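Local structure of NtrC family transcriptional regulator (Clostridium acetobutylicum ATCC 824, 2Q5C) at residues 14-19 and 171-176; 27-32 and 175-180; 121-126 and 132-137. The protein probably regulates transcription as an NtrC-family, ATP-dependent activator, of which this chain is the N-terminal PrpR_N-type sensory region. All coordinates share one frame; numbering follows the deposited sequence. Where two conformers were deposited one is given.

Interaction 1: 14-19 and 171-176; sequences ENLLNL and ESLRRA. With SO4 (sulfate ion), chain G.
Leu-173 reaches from the C-terminal helix 170-187 into the angle between Leu-16 and Leu-19 of helix 14-27, and one methyl does most of the touching. Its CD2 lies 3.9 Å from Leu-16 CD2 and 4.0 Å from Leu-19 CD2. The same methyl also rests against the helix backbone, with Leu-173 CD2 3.9 Å from Leu-16 O. In both leucine pairs the side chains run past one another in opposite directions, so they meet flank to flank. Leu-173 holds its CG anti to the backbone N (chi1 -177°), which sends the branch across the gap, whereas Leu-16 leaves its helix across the line to the other segment, and only the end of its side chain comes nearer. The CA atoms of Leu-16 and Leu-173 are 7.4 Å apart, and apolar contact alone joins the two segments. Leu-173 also touches Phe-20 and Leu-23 of helix 14-27 and Ile-76 of strand 73-76, so helix and strand both pack on its side chain.

One residue on, Arg-174 has a chain extended from CG to NE. Its NH1 donates to sulfate O2 at 2.9 Å (N-H...O 158°), and the oxygen sits at the guanidinium edge, in plane. Salt bridges from NH1 to Glu-26 and from NE to Glu-170 probably help fix the rotation of the group. The sulfate probably comes from the crystallisation liquor. Two helices pressed side by side on one face of the four-stranded parallel sheet that includes 6-11 and 73-76, with leucines between them, are consistent with one helical layer of an alpha/beta/alpha domain of Rossmann-like topology.

Interaction 2: 27-32 and 175-180; sequences KNFIPI and RAIEEA. With SO4 (sulfate ion), chain G.
The turn that leads from helix 14-27 into edge strand 30-35 is the second connection, helix to strand, of the beta-alpha-beta unit 6-11/14-27/30-35, and here it meets the C-terminal helix 170-187. Ile-177 is the residue that makes the contact from the helix, using both of its branches. Its CG2 approaches Phe-29 CE2 to 3.7 Å, and its CD1 stands 4.1 Å from Phe-29 CZ, so the two branches meet neighbouring ring atoms. The two side chains cross at about a right angle. Phe-29 has CG between its backbone N and carbonyl carbon (chi1 65°), which turns the ring in toward the helix; the side chain also meets the ring of Phe-20 and touches Ala-24, Leu-5 and Ile-7. Lys-27 adds a looser apolar contact, its CG 4.3 Å from Ile-177 CG2; the bend at chi2 (-62°) then directs the rest of the chain toward the sulfate, where Lys-27 NZ hydrogen-bonds to sulfate O4 at 3.2 Å. Asn-28, with positive phi (52°), is the first residue to leave helical geometry and lets the chain reverse toward the strand. A beta-alpha-beta crossover in a parallel sheet of strand order 2-1-3-4 is consistent with a Rossmann-like domain.

Interaction 3: 121-126 and 132-137; sequences KEFLFS and TTLISK
Leu-134, Phe-123 and Lys-137 account for most of the 211 Å² buried between strand 121-125 and helix 132-137. Leu-134 divides its two methyls between alternate residues of the strand: CD1 lies 3.8 Å from Phe-123 CD1, while CD2 lies 3.8 Å from Phe-125 CB. With CG anti to the backbone N (chi1 -163°), the leucine projects from the helix onto the strand, and on the sheet it also reaches Ile-100. Phe-123 is buried. Lys-137 comes to its ring edge, near the ring plane, with CD 4.1 Å from Phe-123 CE1; the lysine methylenes do the touching, and the chain continues extended beyond CG. Phe-125 offers only CB, because its ring turns away from the helix segment to meet Tyr-102 edge-to-face. The segment axes run nearly antiparallel, at 166°, and pass 9.8 Å apart, as expected where a helix follows its strand in a beta-alpha unit. The chemistry is almost wholly apolar, so shape and the exclusion of water probably hold the helix to the sheet, while the aliphatic part of Lys-137 extends that cover to the exposed margin.

From the N terminus, helix 14-27 enters interaction 1, and its end and the following turn (Lys-27, Phe-29) enter interaction 2; both contacts close only when the chain returns as helix 170-187. Their loops span 151 and 142 intervening residues. Because 14-19 precedes 27-32 while 171-176 begins before 175-180, the two loops cross, with closing segments that share Arg-175 and Ala-176 on one helix; their centres are 10 Å apart and both lie beside the sulfate. Interaction 3, a local closure across five residues, falls within both loops and belongs to the second parallel sheet, 27 and 33 Å away by centres. The C-terminal helix thus ties the chain's end back to the first sheet.

Interaction 1: 14-19 and 171-176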
loop_
_atom_site.group_PDB
_atom_site.type_symbol
_atom_site.label_atom_id
_atom_site.label_comp_id
_atom_site.label_asym_id
_atom_site.label_seq_id
_atom_site.Cartn_x
_atom_site.Cartn_y
_atom_site.Cartn_z
ATOM N N GLU A 14 -10.127 -2.506 0.695
ATOM C CA GLU A 14 -11.360 -2.873 1.390
ATOM C C GLU A 14 -11.212 -4.131 2.230
ATOM O O GLU A 14 -11.800 -4.230 3.313
ATOM C CB GLU A 14 -12.532 -3.009 0.411
ATOM C CG GLU A 14 -12.873 -1.705 -0.319
ATOM C CD GLU A 14 -13.257 -0.542 0.613
ATOM O OE1 GLU A 14 -13.996 -0.766 1.603
ATOM O OE2 GLU A 14 -12.831 0.612 0.355
ATOM N N ASN A 15 -10.420 -5.089 1.759
ATOM C CA ASN A 15 -10.267 -6.337 2.509
ATOM C C ASN A 15 -9.565 -6.095 3.838
ATOM O O ASN A 15 -9.989 -6.611 4.883
ATOM C CB ASN A 15 -9.516 -7.378 1.688
ATOM C CG ASN A 15 -10.402 -8.033 0.645
ATOM O OD1 ASN A 15 -11.624 -7.809 0.602
ATOM N ND2 ASN A 15 -9.794 -8.856 -0.204
ATOM N N LEU A 16 -8.514 -5.276 3.803
ATOM C CA LEU A 16 -7.808 -4.895 5.027
ATOM C C LEU A 16 -8.692 -4.105 5.937
ATOM O O LEU A 16 -8.695 -4.345 7.138
ATOM C CB LEU A 16 -6.532 -4.087 4.762
ATOM C CG LEU A 16 -5.324 -4.741 4.091
ATOM C CD1 LEU A 16 -4.184 -3.740 3.996
ATOM C CD2 LEU A 16 -4.905 -5.959 4.884
ATOM N N LEU A 17 -9.442 -3.156 5.369
ATOM C CA LEU A 17 -10.298 -2.309 6.190
ATOM C C LEU A 17 -11.376 -3.115 6.885
ATOM O O LEU A 17 -11.692 -2.842 8.031
ATOM C CB LEU A 17 -10.923 -1.164 5.377
ATOM C CG LEU A 17 -9.903 -0.140 4.821
ATOM C CD1 LEU A 17 -10.499 0.715 3.696
ATOM C CD2 LEU A 17 -9.354 0.754 5.944
ATOM N N ASN A 18 -11.925 -4.131 6.216
ATOM C CA ASN A 18 -12.947 -4.947 6.869
ATOM C C ASN A 18 -12.381 -5.978 7.849
ATOM O O ASN A 18 -13.046 -6.370 8.810
ATOM C CB ASN A 18 -13.838 -5.639 5.839
ATOM C CG ASN A 18 -14.605 -4.663 4.978
ATOM O OD1 ASN A 18 -14.707 -4.847 3.760
ATOM N ND2 ASN A 18 -15.163 -3.626 5.599
ATOM N N LEU A 19 -11.154 -6.426 7.615
ATOM C CA LEU A 19 -10.511 -7.352 8.529
ATOM C C LEU A 19 -10.081 -6.674 9.858
ATOM O O LEU A 19 -10.121 -7.274 10.932
ATOM C CB LEU A 19 -9.291 -7.971 7.843
ATOM C CG LEU A 19 -8.398 -8.887 8.682
ATOM C CD1 LEU A 19 -9.191 -10.117 9.209
ATOM C CD2 LEU A 19 -7.221 -9.341 7.837
ATOM N N GLU A 171 -1.750 -12.019 7.086
ATOM C CA GLU A 171 -0.547 -12.181 7.871
ATOM C C GLU A 171 0.211 -10.859 7.983
ATOM O O GLU A 171 0.709 -10.507 9.057
ATOM C CB GLU A 171 0.312 -13.305 7.299
ATOM C CG GLU A 171 1.545 -13.621 8.120
ATOM C CD GLU A 171 1.266 -14.146 9.539
ATOM O OE1 GLU A 171 0.144 -14.640 9.839
ATOM O OE2 GLU A 171 2.218 -14.069 10.359
ATOM N N SER A 172 0.287 -10.109 6.888
ATOM C CA SER A 172 0.958 -8.807 6.888
ATOM C C SER A 172 0.282 -7.836 7.881
ATOM O O SER A 172 0.946 -7.076 8.622
ATOM C CB SER A 172 0.939 -8.220 5.466
ATOM O OG SER A 172 1.821 -8.947 4.608
ATOM N N LEU A 173 -1.043 -7.853 7.921
ATOM C CA LEU A 173 -1.755 -6.959 8.825
ATOM C C LEU A 173 -1.582 -7.399 10.274
ATOM O O LEU A 173 -1.370 -6.544 11.134
ATOM C CB LEU A 173 -3.237 -6.875 8.443
ATOM C CG LEU A 173 -4.079 -5.909 9.289
ATOM C CD1 LEU A 173 -3.479 -4.487 9.287
ATOM C CD2 LEU A 173 -5.512 -5.880 8.763
ATOM N N ARG A 174 -1.615 -8.706 10.544
ATOM C CA ARG A 174 -1.320 -9.185 11.919
ATOM C C ARG A 174 0.057 -8.777 12.383
ATOM O O ARG A 174 0.221 -8.349 13.549
ATOM C CB ARG A 174 -1.474 -10.704 11.999
ATOM C CG ARG A 174 -2.919 -11.167 11.905
ATOM C CD ARG A 174 -2.976 -12.698 12.014
ATOM N NE ARG A 174 -4.358 -13.137 12.059
ATOM C CZ ARG A 174 -5.066 -13.234 13.185
ATOM N NH1 ARG A 174 -4.511 -12.927 14.360
ATOM N NH2 ARG A 174 -6.323 -13.631 13.126
ATOM N N ARG A 175 1.049 -8.886 11.496
ATOM C CA ARG A 175 2.417 -8.486 11.862
ATOM C C ARG A 175 2.496 -7.008 12.169
ATOM O O ARG A 175 3.200 -6.590 13.101
ATOM C CB ARG A 175 3.421 -8.845 10.761
ATOM C CG ARG A 175 3.597 -10.348 10.539
ATOM C CD ARG A 175 4.805 -10.613 9.649
ATOM N NE ARG A 175 4.546 -10.351 8.231
ATOM C CZ ARG A 175 4.297 -11.296 7.323
ATOM N NH1 ARG A 175 4.271 -12.580 7.684
ATOM N NH2 ARG A 175 4.082 -10.960 6.052
ATOM N N ALA A 176 1.795 -6.185 11.387
ATOM C CA ALA A 176 1.817 -4.738 11.629
ATOM C C ALA A 176 1.156 -4.387 12.956
ATOM O O ALA A 176 1.608 -3.486 13.674
ATOM C CB ALA A 176 1.156 -3.987 10.456
HETATM S S SO4 G . -0.980 -13.203 15.394
HETATM O O1 SO4 G . 0.243 -13.050 14.609
HETATM O O2 SO4 G . -1.882 -12.071 15.187
HETATM O O3 SO4 G . -1.629 -14.446 14.980
HETATM O O4 SO4 G . -0.651 -13.263 16.821
#

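Interaction 2: 27-32 and 175-180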
loop_
_atom_site.group_PDB
_atom_site.type_symbol
_atom_site.label_atom_id
_atom_site.label_comp_id
_atom_site.label_asym_id
_atom_site.label_seq_id
_atom_site.Cartn_x
_atom_site.Cartn_y
_atom_site.Cartn_z
ATOM N N LYS A 27 -7.263 -8.713 19.688
ATOM C CA LYS A 27 -6.142 -8.074 20.352
ATOM C C LYS A 27 -6.538 -6.960 21.336
ATOM O O LYS A 27 -5.668 -6.275 21.891
ATOM C CB LYS A 27 -5.133 -7.573 19.305
ATOM C CG LYS A 27 -4.682 -8.641 18.290
ATOM C CD LYS A 27 -3.948 -9.815 18.927
ATOM C CE LYS A 27 -3.492 -10.820 17.852
ATOM N NZ LYS A 27 -3.278 -12.218 18.362
ATOM N N ASN A 28 -7.842 -6.809 21.558
ATOM C CA ASN A 28 -8.393 -5.835 22.521
ATOM C C ASN A 28 -7.871 -4.395 22.340
ATOM O O ASN A 28 -7.291 -3.809 23.248
ATOM C CB ASN A 28 -8.239 -6.339 23.980
ATOM C CG ASN A 28 -9.083 -5.526 24.987
ATOM O OD1 ASN A 28 -10.195 -5.070 24.680
ATOM N ND2 ASN A 28 -8.542 -5.335 26.191
ATOM N N PHE A 29 -8.050 -3.830 21.148
ATOM C CA PHE A 29 -7.838 -2.389 20.958
ATOM C C PHE A 29 -9.027 -1.842 20.180
ATOM O O PHE A 29 -9.773 -2.608 19.563
ATOM C CB PHE A 29 -6.500 -2.050 20.265
ATOM C CG PHE A 29 -6.397 -2.546 18.848
ATOM C CD1 PHE A 29 -6.887 -1.770 17.803
ATOM C CD2 PHE A 29 -5.813 -3.783 18.566
ATOM C CE1 PHE A 29 -6.785 -2.216 16.475
ATOM C CE2 PHE A 29 -5.711 -4.246 17.242
ATOM C CZ PHE A 29 -6.196 -3.467 16.203
ATOM N N ILE A 30 -9.224 -0.530 20.236
ATOM C CA ILE A 30 -10.304 0.137 19.527
ATOM C C ILE A 30 -9.797 0.422 18.132
ATOM O O ILE A 30 -8.799 1.118 17.986
ATOM C CB ILE A 30 -10.705 1.468 20.223
ATOM C CG1 ILE A 30 -11.119 1.214 21.683
ATOM C CG2 ILE A 30 -11.800 2.159 19.424
ATOM C CD1 ILE A 30 -11.120 2.460 22.531
ATOM N N PRO A 31 -10.485 -0.071 17.091
ATOM C CA PRO A 31 -10.068 0.219 15.724
ATOM C C PRO A 31 -10.657 1.503 15.194
ATOM O O PRO A 31 -11.823 1.839 15.462
ATOM C CB PRO A 31 -10.667 -0.942 14.936
ATOM C CG PRO A 31 -11.971 -1.257 15.682
ATOM C CD PRO A 31 -11.691 -0.942 17.127
ATOM N N ILE A 32 -9.869 2.198 14.389
ATOM C CA ILE A 32 -10.326 3.321 13.591
ATOM C C ILE A 32 -9.911 2.970 12.177
ATOM O O ILE A 32 -8.769 2.556 11.972
ATOM C CB ILE A 32 -9.674 4.660 14.031
ATOM C CG1 ILE A 32 -10.111 5.024 15.463
ATOM C CG2 ILE A 32 -10.086 5.771 13.082
ATOM C CD1 ILE A 32 -9.254 4.434 16.599
ATOM N N ARG A 175 1.049 -8.886 11.496
ATOM C CA ARG A 175 2.417 -8.486 11.862
ATOM C C ARG A 175 2.496 -7.008 12.169
ATOM O O ARG A 175 3.200 -6.590 13.101
ATOM C CB ARG A 175 3.421 -8.845 10.761
ATOM C CG ARG A 175 3.597 -10.348 10.539
ATOM C CD ARG A 175 4.805 -10.613 9.649
ATOM N NE ARG A 175 4.546 -10.351 8.231
ATOM C CZ ARG A 175 4.297 -11.296 7.323
ATOM N NH1 ARG A 175 4.271 -12.580 7.684
ATOM N NH2 ARG A 175 4.082 -10.960 6.052
ATOM N N ALA A 176 1.795 -6.185 11.387
ATOM C CA ALA A 176 1.817 -4.738 11.629
ATOM C C ALA A 176 1.156 -4.387 12.956
ATOM O O ALA A 176 1.608 -3.486 13.674
ATOM C CB ALA A 176 1.156 -3.987 10.456
ATOM N N ILE A 177 0.086 -5.094 13.297
ATOM C CA ILE A 177 -0.578 -4.869 14.581
ATOM C C ILE A 177 0.353 -5.226 15.719
ATOM O O ILE A 177 0.458 -4.450 16.673
ATOM C CB ILE A 177 -1.916 -5.633 14.669
ATOM C CG1 ILE A 177 -2.932 -4.975 13.729
ATOM C CG2 ILE A 177 -2.448 -5.679 16.109
ATOM C CD1 ILE A 177 -4.177 -5.821 13.498
ATOM N N GLU A 178 1.022 -6.373 15.607
ATOM C CA GLU A 178 2.010 -6.761 16.625
ATOM C C GLU A 178 3.067 -5.681 16.786
ATOM O O GLU A 178 3.409 -5.300 17.913
ATOM C CB GLU A 178 2.644 -8.116 16.290
ATOM C CG GLU A 178 3.414 -8.745 17.495
ATOM C CD GLU A 178 4.324 -9.925 17.124
ATOM O OE1 GLU A 178 4.378 -10.351 15.934
ATOM O OE2 GLU A 178 5.022 -10.425 18.052
ATOM N N GLU A 179 3.592 -5.165 15.679
ATOM C CA GLU A 179 4.608 -4.125 15.740
ATOM C C GLU A 179 4.062 -2.876 16.426
ATOM O O GLU A 179 4.719 -2.275 17.284
ATOM C CB GLU A 179 5.095 -3.795 14.338
ATOM C CG GLU A 179 6.213 -2.803 14.294
ATOM C CD GLU A 179 6.655 -2.519 12.878
ATOM O OE1 GLU A 179 6.370 -3.344 11.967
ATOM O OE2 GLU A 179 7.272 -1.459 12.675
ATOM N N ALA A 180 2.837 -2.486 16.092
ATOM C CA ALA A 180 2.232 -1.298 16.674
ATOM C C ALA A 180 2.066 -1.478 18.158
ATOM O O ALA A 180 2.377 -0.551 18.926
ATOM C CB ALA A 180 0.818 -1.050 16.005
HETATM S S SO4 G . -0.980 -13.203 15.394
HETATM O O1 SO4 G . 0.243 -13.050 14.609
HETATM O O2 SO4 G . -1.882 -12.071 15.187
HETATM O O3 SO4 G . -1.629 -14.446 14.980
HETATM O O4 SO4 G . -0.651 -13.263 16.821
#

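Interaction 3: 121-126 and 132-137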
loop_
_atom_site.group_PDB
_atom_site.type_symbol
_atom_site.label_atom_id
_atom_site.label_comp_id
_atom_site.label_asym_id
_atom_site.label_seq_id
_atom_site.Cartn_x
_atom_site.Cartn_y
_atom_site.Cartn_z
ATOM N N LYS A 121 8.242 -3.936 -17.739
ATOM C CA LYS A 121 9.024 -2.703 -17.672
ATOM C C LYS A 121 8.764 -2.101 -16.306
ATOM O O LYS A 121 7.624 -1.886 -15.927
ATOM C CB LYS A 121 8.647 -1.728 -18.777
ATOM C CG LYS A 121 9.582 -0.520 -18.851
ATOM C CD LYS A 121 9.638 0.069 -20.272
ATOM C CE LYS A 121 10.704 1.169 -20.415
ATOM N NZ LYS A 121 12.062 0.763 -19.940
ATOM N N GLU A 122 9.834 -1.859 -15.564
ATOM C CA GLU A 122 9.721 -1.329 -14.209
ATOM C C GLU A 122 9.867 0.186 -14.231
ATOM O O GLU A 122 10.744 0.737 -14.924
ATOM C CB GLU A 122 10.803 -1.974 -13.357
ATOM C CG GLU A 122 10.838 -1.477 -11.912
ATOM C CD GLU A 122 12.011 -2.058 -11.160
ATOM O OE1 GLU A 122 11.975 -3.272 -10.848
ATOM O OE2 GLU A 122 12.985 -1.318 -10.909
ATOM N N PHE A 123 8.996 0.858 -13.488
ATOM C CA PHE A 123 9.039 2.304 -13.329
ATOM C C PHE A 123 9.033 2.597 -11.846
ATOM O O PHE A 123 8.287 1.967 -11.098
ATOM C CB PHE A 123 7.806 2.966 -13.951
ATOM C CG PHE A 123 7.612 2.687 -15.437
ATOM C CD1 PHE A 123 7.929 3.653 -16.385
ATOM C CD2 PHE A 123 7.083 1.473 -15.871
ATOM C CE1 PHE A 123 7.717 3.404 -17.759
ATOM C CE2 PHE A 123 6.881 1.217 -17.239
ATOM C CZ PHE A 123 7.204 2.187 -18.181
ATOM N N LEU A 124 9.866 3.531 -11.415
ATOM C CA LEU A 124 9.918 3.942 -10.002
ATOM C C LEU A 124 9.392 5.361 -9.827
ATOM O O LEU A 124 9.592 6.207 -10.699
ATOM C CB LEU A 124 11.343 3.827 -9.456
ATOM C CG LEU A 124 12.001 2.442 -9.475
ATOM C CD1 LEU A 124 13.419 2.495 -8.935
ATOM C CD2 LEU A 124 11.167 1.404 -8.703
ATOM N N PHE A 125 8.696 5.635 -8.725
ATOM C CA PHE A 125 8.234 6.986 -8.410
ATOM C C PHE A 125 8.582 7.285 -6.960
ATOM O O PHE A 125 8.714 6.365 -6.149
ATOM C CB PHE A 125 6.747 7.225 -8.728
ATOM C CG PHE A 125 5.772 6.610 -7.732
ATOM C CD1 PHE A 125 5.071 7.404 -6.821
ATOM C CD2 PHE A 125 5.531 5.239 -7.733
ATOM C CE1 PHE A 125 4.160 6.839 -5.919
ATOM C CE2 PHE A 125 4.619 4.662 -6.807
ATOM C CZ PHE A 125 3.947 5.454 -5.912
ATOM N N SER A 126 8.791 8.564 -6.662
ATOM C CA SER A 126 9.195 8.982 -5.318
ATOM C C SER A 126 8.245 9.956 -4.662
ATOM O O SER A 126 8.438 10.306 -3.487
ATOM C CB SER A 126 10.605 9.585 -5.339
ATOM O OG SER A 126 11.563 8.553 -5.499
ATOM N N THR A 132 0.711 10.983 -12.314
ATOM C CA THR A 132 0.003 11.214 -13.581
ATOM C C THR A 132 0.994 11.180 -14.737
ATOM O O THR A 132 0.711 10.587 -15.786
ATOM C CB THR A 132 -0.776 12.528 -13.580
ATOM O OG1 THR A 132 0.112 13.594 -13.226
ATOM C CG2 THR A 132 -1.921 12.459 -12.570
ATOM N N THR A 133 2.169 11.763 -14.541
ATOM C CA THR A 133 3.195 11.796 -15.603
ATOM C C THR A 133 3.724 10.398 -15.886
ATOM O O THR A 133 3.945 10.005 -17.035
ATOM C CB THR A 133 4.372 12.718 -15.200
ATOM O OG1 THR A 133 3.866 14.032 -14.984
ATOM C CG2 THR A 133 5.471 12.747 -16.271
ATOM N N LEU A 134 3.955 9.630 -14.832
ATOM C CA LEU A 134 4.423 8.285 -14.989
ATOM C C LEU A 134 3.455 7.403 -15.765
ATOM O O LEU A 134 3.891 6.584 -16.584
ATOM C CB LEU A 134 4.705 7.708 -13.605
ATOM C CG LEU A 134 5.573 6.472 -13.644
ATOM C CD1 LEU A 134 6.903 6.765 -14.365
ATOM C CD2 LEU A 134 5.835 6.022 -12.206
ATOM N N ILE A 135 2.163 7.544 -15.512
ATOM C CA ILE A 135 1.118 6.816 -16.261
ATOM C C ILE A 135 1.163 7.219 -17.741
ATOM O O ILE A 135 1.128 6.359 -18.625
ATOM C CB ILE A 135 -0.294 6.961 -15.612
ATOM C CG1 ILE A 135 -0.313 6.213 -14.252
ATOM C CG2 ILE A 135 -1.415 6.454 -16.527
ATOM C CD1 ILE A 135 0.063 4.724 -14.344
ATOM N N SER A 136 1.305 8.514 -18.007
ATOM C CA SER A 136 1.510 8.940 -19.404
ATOM C C SER A 136 2.723 8.303 -20.027
ATOM O O SER A 136 2.681 7.893 -21.195
ATOM C CB SER A 136 1.635 10.460 -19.480
ATOM O OG SER A 136 0.373 11.051 -19.217
ATOM N N LYS A 137 3.812 8.199 -19.283
ATOM C CA LYS A 137 4.998 7.542 -19.795
ATOM C C LYS A 137 4.693 6.104 -20.185
ATOM O O LYS A 137 5.122 5.631 -21.221
ATOM C CB LYS A 137 6.164 7.603 -18.788
ATOM C CG LYS A 137 7.463 7.234 -19.413
ATOM C CD LYS A 137 8.604 7.352 -18.424
ATOM C CE LYS A 137 9.891 7.069 -19.105
ATOM N NZ LYS A 137 11.035 7.230 -18.153
#